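Pseudopodium-enriched atypical kinase 1 (PDB 6BHC) is a pseudokinase, classed with the tyrosine kinases, that probably acts in signalling mainly as a non-catalytic scaffold and forms dimers by an unusual mode of kinase-fold dimerization. Local coordinates at residues A[290-295]-A[313-318]; A[172-177]-A[318-323]. The protein carries 1 engineered substitution. All coordinates share one frame; numbering follows the deposited sequence.

Contact 1: residues A[290-295]-A[313-318]; sequences LHLPNP and PRIPFR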
loop_
_atom_site.group_PDB
_atom_site.type_symbol
_atom_site.label_atom_id
_atom_site.label_comp_id
_atom_site.label_asym_id
_atom_site.label_seq_id
_atom_site.Cartn_x
_atom_site.Cartn_y
_atom_site.Cartn_z
ATOM N N LEU A 290 2.438 -2.594 35.822
ATOM C CA LEU A 290 3.788 -3.117 35.963
ATOM C C LEU A 290 3.926 -4.050 37.161
ATOM O O LEU A 290 5.040 -4.243 37.662
ATOM C CB LEU A 290 4.790 -1.967 36.065
ATOM C CG LEU A 290 4.865 -1.091 34.815
ATOM C CD1 LEU A 290 5.840 0.055 35.021
ATOM C CD2 LEU A 290 5.250 -1.921 33.597
ATOM N N HIS A 291 2.814 -4.623 37.629
ATOM C CA HIS A 291 2.802 -5.581 38.734
ATOM C C HIS A 291 3.367 -4.980 40.016
ATOM O O HIS A 291 3.998 -5.670 40.820
ATOM C CB HIS A 291 3.545 -6.866 38.358
ATOM C CG HIS A 291 2.929 -7.593 37.204
ATOM N ND1 HIS A 291 3.433 -7.522 35.924
ATOM C CD2 HIS A 291 1.834 -8.387 37.133
ATOM C CE1 HIS A 291 2.684 -8.251 35.116
ATOM N NE2 HIS A 291 1.706 -8.786 35.825
ATOM N N LEU A 292 3.137 -3.691 40.217
ATOM C CA LEU A 292 3.488 -3.012 41.448
ATOM C C LEU A 292 2.223 -2.579 42.180
ATOM O O LEU A 292 1.186 -2.349 41.548
ATOM C CB LEU A 292 4.362 -1.783 41.172
ATOM C CG LEU A 292 5.637 -2.031 40.365
ATOM C CD1 LEU A 292 6.318 -0.714 40.027
ATOM C CD2 LEU A 292 6.578 -2.949 41.127
ATOM N N PRO A 293 2.262 -2.467 43.503
ATOM C CA PRO A 293 1.076 -2.006 44.228
ATOM C C PRO A 293 0.797 -0.536 43.957
ATOM O O PRO A 293 1.636 0.204 43.439
ATOM C CB PRO A 293 1.441 -2.241 45.699
ATOM C CG PRO A 293 2.929 -2.212 45.723
ATOM C CD PRO A 293 3.376 -2.792 44.410
ATOM N N ASN A 294 -0.422 -0.130 44.298
ATOM C CA ASN A 294 -0.798 1.272 44.305
ATOM C C ASN A 294 0.190 2.053 45.171
ATOM O O ASN A 294 0.348 1.732 46.358
ATOM C CB ASN A 294 -2.224 1.419 44.838
ATOM C CG ASN A 294 -2.714 2.862 44.860
ATOM O OD1 ASN A 294 -2.029 3.782 44.418
ATOM N ND2 ASN A 294 -3.924 3.059 45.371
ATOM N N PRO A 295 0.882 3.053 44.618
ATOM C CA PRO A 295 1.910 3.766 45.399
ATOM C C PRO A 295 1.404 4.330 46.713
ATOM O O PRO A 295 2.182 4.453 47.669
ATOM C CB PRO A 295 2.350 4.886 44.447
ATOM C CG PRO A 295 2.040 4.375 43.093
ATOM C CD PRO A 295 0.814 3.526 43.226
ATOM N N PRO A 313 7.397 5.432 45.118
ATOM C CA PRO A 313 8.121 4.160 44.991
ATOM C C PRO A 313 8.746 4.018 43.610
ATOM O O PRO A 313 8.174 4.440 42.603
ATOM C CB PRO A 313 7.034 3.105 45.230
ATOM C CG PRO A 313 5.957 3.826 45.980
ATOM C CD PRO A 313 5.978 5.230 45.455
ATOM N N ARG A 314 9.932 3.416 43.574
ATOM C CA ARG A 314 10.702 3.315 42.343
ATOM C C ARG A 314 10.197 2.163 41.484
ATOM O O ARG A 314 10.010 1.045 41.972
ATOM C CB ARG A 314 12.185 3.120 42.660
ATOM C CG ARG A 314 12.773 4.179 43.579
ATOM C CD ARG A 314 12.912 5.520 42.876
ATOM N NE ARG A 314 13.300 6.579 43.805
ATOM C CZ ARG A 314 14.554 6.849 44.153
ATOM N NH1 ARG A 314 15.553 6.136 43.650
ATOM N NH2 ARG A 314 14.809 7.830 45.006
ATOM N N ILE A 315 9.981 2.438 40.205
ATOM C CA ILE A 315 9.634 1.383 39.251
ATOM C C ILE A 315 10.904 0.637 38.864
ATOM O O ILE A 315 11.912 1.281 38.522
ATOM C CB ILE A 315 8.946 1.975 38.025
ATOM C CG1 ILE A 315 7.589 2.567 38.412
ATOM C CG2 ILE A 315 8.787 0.918 36.942
ATOM C CD1 ILE A 315 6.820 3.151 37.249
ATOM N N PRO A 316 10.913 -0.695 38.914
ATOM C CA PRO A 316 12.128 -1.442 38.566
ATOM C C PRO A 316 12.560 -1.175 37.130
ATOM O O PRO A 316 11.734 -1.047 36.224
ATOM C CB PRO A 316 11.717 -2.905 38.770
ATOM C CG PRO A 316 10.560 -2.848 39.715
ATOM C CD PRO A 316 9.833 -1.581 39.383
ATOM N N PHE A 317 13.874 -1.091 36.933
ATOM C CA PHE A 317 14.470 -0.773 35.635
ATOM C C PHE A 317 14.748 -2.085 34.908
ATOM O O PHE A 317 15.803 -2.701 35.067
ATOM C CB PHE A 317 15.730 0.060 35.830
ATOM C CG PHE A 317 16.469 0.366 34.562
ATOM C CD1 PHE A 317 15.825 0.969 33.496
ATOM C CD2 PHE A 317 17.820 0.077 34.447
ATOM C CE1 PHE A 317 16.509 1.259 32.331
ATOM C CE2 PHE A 317 18.509 0.368 33.286
ATOM C CZ PHE A 317 17.852 0.962 32.227
ATOM N N ARG A 318 13.785 -2.519 34.092
ATOM C CA ARG A 318 13.831 -3.842 33.483
ATOM C C ARG A 318 13.733 -3.849 31.964
ATOM O O ARG A 318 14.010 -4.889 31.359
ATOM C CB ARG A 318 12.707 -4.726 34.048
ATOM C CG ARG A 318 12.717 -4.836 35.563
ATOM C CD ARG A 318 11.382 -5.323 36.093
ATOM N NE ARG A 318 11.108 -6.704 35.715
ATOM C CZ ARG A 318 10.022 -7.372 36.089
ATOM N NH1 ARG A 318 9.109 -6.784 36.851
ATOM N NH2 ARG A 318 9.850 -8.627 35.703
HETATM O O HOH W 1 7.932 -3.863 37.487
#

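Contact 2: residues A[172-177]-A[318-323]; sequences SPDLYE and RSPYSR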
loop_
_atom_site.group_PDB
_atom_site.type_symbol
_atom_site.label_atom_id
_atom_site.label_comp_id
_atom_site.label_asym_id
_atom_site.label_seq_id
_atom_site.Cartn_x
_atom_site.Cartn_y
_atom_site.Cartn_z
ATOM N N SER A 172 10.039 -11.963 29.766
ATOM C CA SER A 172 10.134 -11.083 28.601
ATOM C C SER A 172 9.700 -9.681 29.003
ATOM O O SER A 172 8.574 -9.257 28.705
ATOM C CB SER A 172 9.282 -11.607 27.444
ATOM O OG SER A 172 9.603 -12.954 27.146
ATOM N N PRO A 173 10.572 -8.925 29.677
ATOM C CA PRO A 173 10.180 -7.570 30.092
ATOM C C PRO A 173 10.003 -6.609 28.929
ATOM O O PRO A 173 9.160 -5.708 29.012
ATOM C CB PRO A 173 11.328 -7.139 31.014
ATOM C CG PRO A 173 12.499 -7.935 30.543
ATOM C CD PRO A 173 11.941 -9.262 30.103
ATOM N N ASP A 174 10.770 -6.770 27.849
ATOM C CA ASP A 174 10.641 -5.861 26.715
ATOM C C ASP A 174 9.290 -6.015 26.032
ATOM O O ASP A 174 8.636 -5.019 25.699
ATOM C CB ASP A 174 11.774 -6.101 25.719
ATOM C CG ASP A 174 13.138 -5.809 26.306
ATOM O OD1 ASP A 174 13.254 -5.756 27.547
ATOM O OD2 ASP A 174 14.095 -5.635 25.525
ATOM N N LEU A 175 8.850 -7.257 25.821
ATOM C CA LEU A 175 7.585 -7.485 25.135
ATOM C C LEU A 175 6.400 -7.067 25.999
ATOM O O LEU A 175 5.460 -6.436 25.505
ATOM C CB LEU A 175 7.469 -8.955 24.730
ATOM C CG LEU A 175 6.221 -9.355 23.941
ATOM C CD1 LEU A 175 6.015 -8.432 22.751
ATOM C CD2 LEU A 175 6.325 -10.803 23.484
ATOM N N TYR A 176 6.429 -7.398 27.291
ATOM C CA TYR A 176 5.286 -7.088 28.144
ATOM C C TYR A 176 5.148 -5.586 28.362
ATOM O O TYR A 176 4.046 -5.035 28.259
ATOM C CB TYR A 176 5.399 -7.813 29.488
ATOM C CG TYR A 176 4.291 -7.416 30.440
ATOM C CD1 TYR A 176 3.013 -7.944 30.305
ATOM C CD2 TYR A 176 4.515 -6.494 31.455
ATOM C CE1 TYR A 176 1.993 -7.572 31.160
ATOM C CE2 TYR A 176 3.502 -6.118 32.316
ATOM C CZ TYR A 176 2.243 -6.662 32.164
ATOM O OH TYR A 176 1.228 -6.292 33.016
ATOM N N GLU A 177 6.254 -4.906 28.673
ATOM C CA GLU A 177 6.175 -3.477 28.957
ATOM C C GLU A 177 5.895 -2.653 27.707
ATOM O O GLU A 177 5.448 -1.507 27.827
ATOM C CB GLU A 177 7.459 -3.001 29.640
ATOM C CG GLU A 177 7.707 -3.670 30.990
ATOM C CD GLU A 177 8.722 -2.934 31.848
ATOM O OE1 GLU A 177 9.237 -1.883 31.411
ATOM O OE2 GLU A 177 8.999 -3.408 32.970
ATOM N N ARG A 318 13.785 -2.519 34.092
ATOM C CA ARG A 318 13.831 -3.842 33.483
ATOM C C ARG A 318 13.733 -3.849 31.964
ATOM O O ARG A 318 14.010 -4.889 31.359
ATOM C CB ARG A 318 12.707 -4.726 34.048
ATOM C CG ARG A 318 12.717 -4.836 35.563
ATOM C CD ARG A 318 11.382 -5.323 36.093
ATOM N NE ARG A 318 11.108 -6.704 35.715
ATOM C CZ ARG A 318 10.022 -7.372 36.089
ATOM N NH1 ARG A 318 9.109 -6.784 36.851
ATOM N NH2 ARG A 318 9.850 -8.627 35.703
ATOM N N SER A 319 13.361 -2.743 31.331
ATOM C CA SER A 319 13.175 -2.711 29.887
ATOM C C SER A 319 13.478 -1.309 29.397
ATOM O O SER A 319 13.555 -0.368 30.197
ATOM C CB SER A 319 11.745 -3.120 29.505
ATOM O OG SER A 319 10.835 -2.059 29.725
ATOM N N PRO A 320 13.664 -1.123 28.082
ATOM C CA PRO A 320 13.860 0.236 27.550
ATOM C C PRO A 320 12.688 1.173 27.789
ATOM O O PRO A 320 12.816 2.373 27.514
ATOM C CB PRO A 320 14.070 0.001 26.048
ATOM C CG PRO A 320 14.570 -1.393 25.954
ATOM C CD PRO A 320 13.881 -2.151 27.049
ATOM N N TYR A 321 11.557 0.674 28.280
ATOM C CA TYR A 321 10.384 1.497 28.531
ATOM C C TYR A 321 10.218 1.857 30.001
ATOM O O TYR A 321 9.337 2.655 30.332
ATOM C CB TYR A 321 9.125 0.778 28.029
ATOM C CG TYR A 321 9.252 0.234 26.623
ATOM C CD1 TYR A 321 8.982 1.035 25.520
ATOM C CD2 TYR A 321 9.638 -1.084 26.399
ATOM C CE1 TYR A 321 9.097 0.540 24.233
ATOM C CE2 TYR A 321 9.756 -1.586 25.116
ATOM C CZ TYR A 321 9.483 -0.770 24.036
ATOM O OH TYR A 321 9.598 -1.263 22.754
ATOM N N SER A 322 11.057 1.308 30.882
ATOM C CA SER A 322 10.837 1.460 32.317
ATOM C C SER A 322 11.093 2.890 32.781
ATOM O O SER A 322 10.325 3.429 33.586
ATOM C CB SER A 322 11.719 0.474 33.083
ATOM O OG SER A 322 11.441 -0.860 32.690
ATOM N N ARG A 323 12.163 3.522 32.290
ATOM C CA ARG A 323 12.475 4.881 32.727
ATOM C C ARG A 323 11.420 5.873 32.254
ATOM O O ARG A 323 11.031 6.777 33.002
ATOM C CB ARG A 323 13.857 5.299 32.226
ATOM C CG ARG A 323 14.964 4.331 32.587
ATOM C CD ARG A 323 16.334 4.964 32.420
ATOM N NE ARG A 323 16.695 5.775 33.577
ATOM C CZ ARG A 323 17.289 5.293 34.664
ATOM N NH1 ARG A 323 17.591 4.003 34.740
ATOM N NH2 ARG A 323 17.581 6.100 35.675
HETATM O O HOH W 2 15.803 -5.431 28.531
#

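Contact 1: residues A[290-295]-A[313-318]
Leu290 and Leu292 flank His291 in the Schellman motif that ends helix 277-289, and both pack on the extended loop 313-318. By its place in the protein kinase fold, helix 277-289 corresponds to the αF helix, and loop 313-318 leads toward αH. Ile315 is shared by the two leucines. Ile315 CG2 meets Leu290 CD1 at 3.6 Å. Ile315 CD1, at the end of the other branch, also touches Leu290 CD1, while Ile315 CG1 lies 3.9 Å from Leu292 CD1. Each leucine side chain crosses the isoleucine at about a right angle. Leu290 reaches it with an extended chain, because chi2 of 178° puts CD1 anti to CA. Leu292 also meets Pro316 tip to tip. Leu292 CD1 lies 3.7 Å from Pro316 CD, and Leu292 CD2 touches the same ring carbon. A second, smaller patch pairs two prolines, with Pro295 CB 3.8 Å from Pro313 CD. No direct hydrogen bond joins the segments. A water bridges them instead: it donates to Leu290 O at 2.9 Å and accepts from Arg318 NH1 at 3.2 Å. The guanidinium is thus tied to a carbonyl at the end of the helix. The contact joins two loops by apolar packing, with one water at its Arg318 end. Tyr287 of helix 277-289 lies against Leu292, Pro295 and Ile315, and its hydroxyl hydrogen-bonds Pro313 O. Gln326 of helix 322-332 accepts from Ile315 N. His291, which takes no part in the apolar packing, hydrogen-bonds Val162 O and His169 of helix 166-171.

Contact 2: residues A[172-177]-A[318-323]
Glu177 OE1 meets the hydroxyls of Ser322, at the start of helix 322-332, and Ser319, just before the turn into it. Ser322 OG donates to Glu177 OE1 at 2.7 Å, on the syn lone pair of the carboxylate. Ser319 OG also donates to OE1, but the modelled 2.3 Å between Ser319 OG and Glu177 OE1 is very short and its exact value is doubtful. His169 NE2 hydrogen-bonds Glu177 OE2, so both oxygens of the buried Glu177 are bonded. Beside this grip, Pro173 CG rests 3.5 Å from Arg318 O. Asp174 lies across Pro320, with Asp174 OD1 3.7 Å from Pro320 CD. A water donates to Asp174 OD1 at 2.8 Å and weakly to Arg318 O.

The serines are held in turn by a capping box. Ser322 OG accepts from Ser319 N at 3.0 Å and also from Arg318 N. Ser319 OG accepts from Tyr321 N; its chi1 of 78° sets OG between the backbone N and the carbonyl carbon. An alanine at Ser322 would probably leave Glu177 OE1 without one of its donors and the Arg318 and Ser319 N-H groups without this acceptor. Further out, Arg178 binds the Tyr321 hydroxyl. Arg318 NE lies 4.8 Å from Glu177 OE2, near but not touching. Hydroxyl donors on OE1, His169 on OE2 and this guanidinium would probably offset the cost of burying a charged carboxylate.

Contacts 1 and 2 have centres 12 Å apart, and both lie in the helical lobe of the kinase domain. Segment 172-177 comes first along the chain, then 290-295, 313-318 and 318-323, so contact 1 is nested inside the loop closed by contact 2. Arg318 belongs to both. The contacts also touch directly: His291 CE1 lies 3.2 Å from Tyr176 OH, and Phe317 makes a cation-pi contact with Arg323. His169 of helix 166-171 bonds both His291 and Glu177. Packing and hydrogen bonds thus tie the starts of helices 173-194 and 322-332 to the end of helix 277-289 within this lobe, with Arg318 and His169 connecting the two contacts.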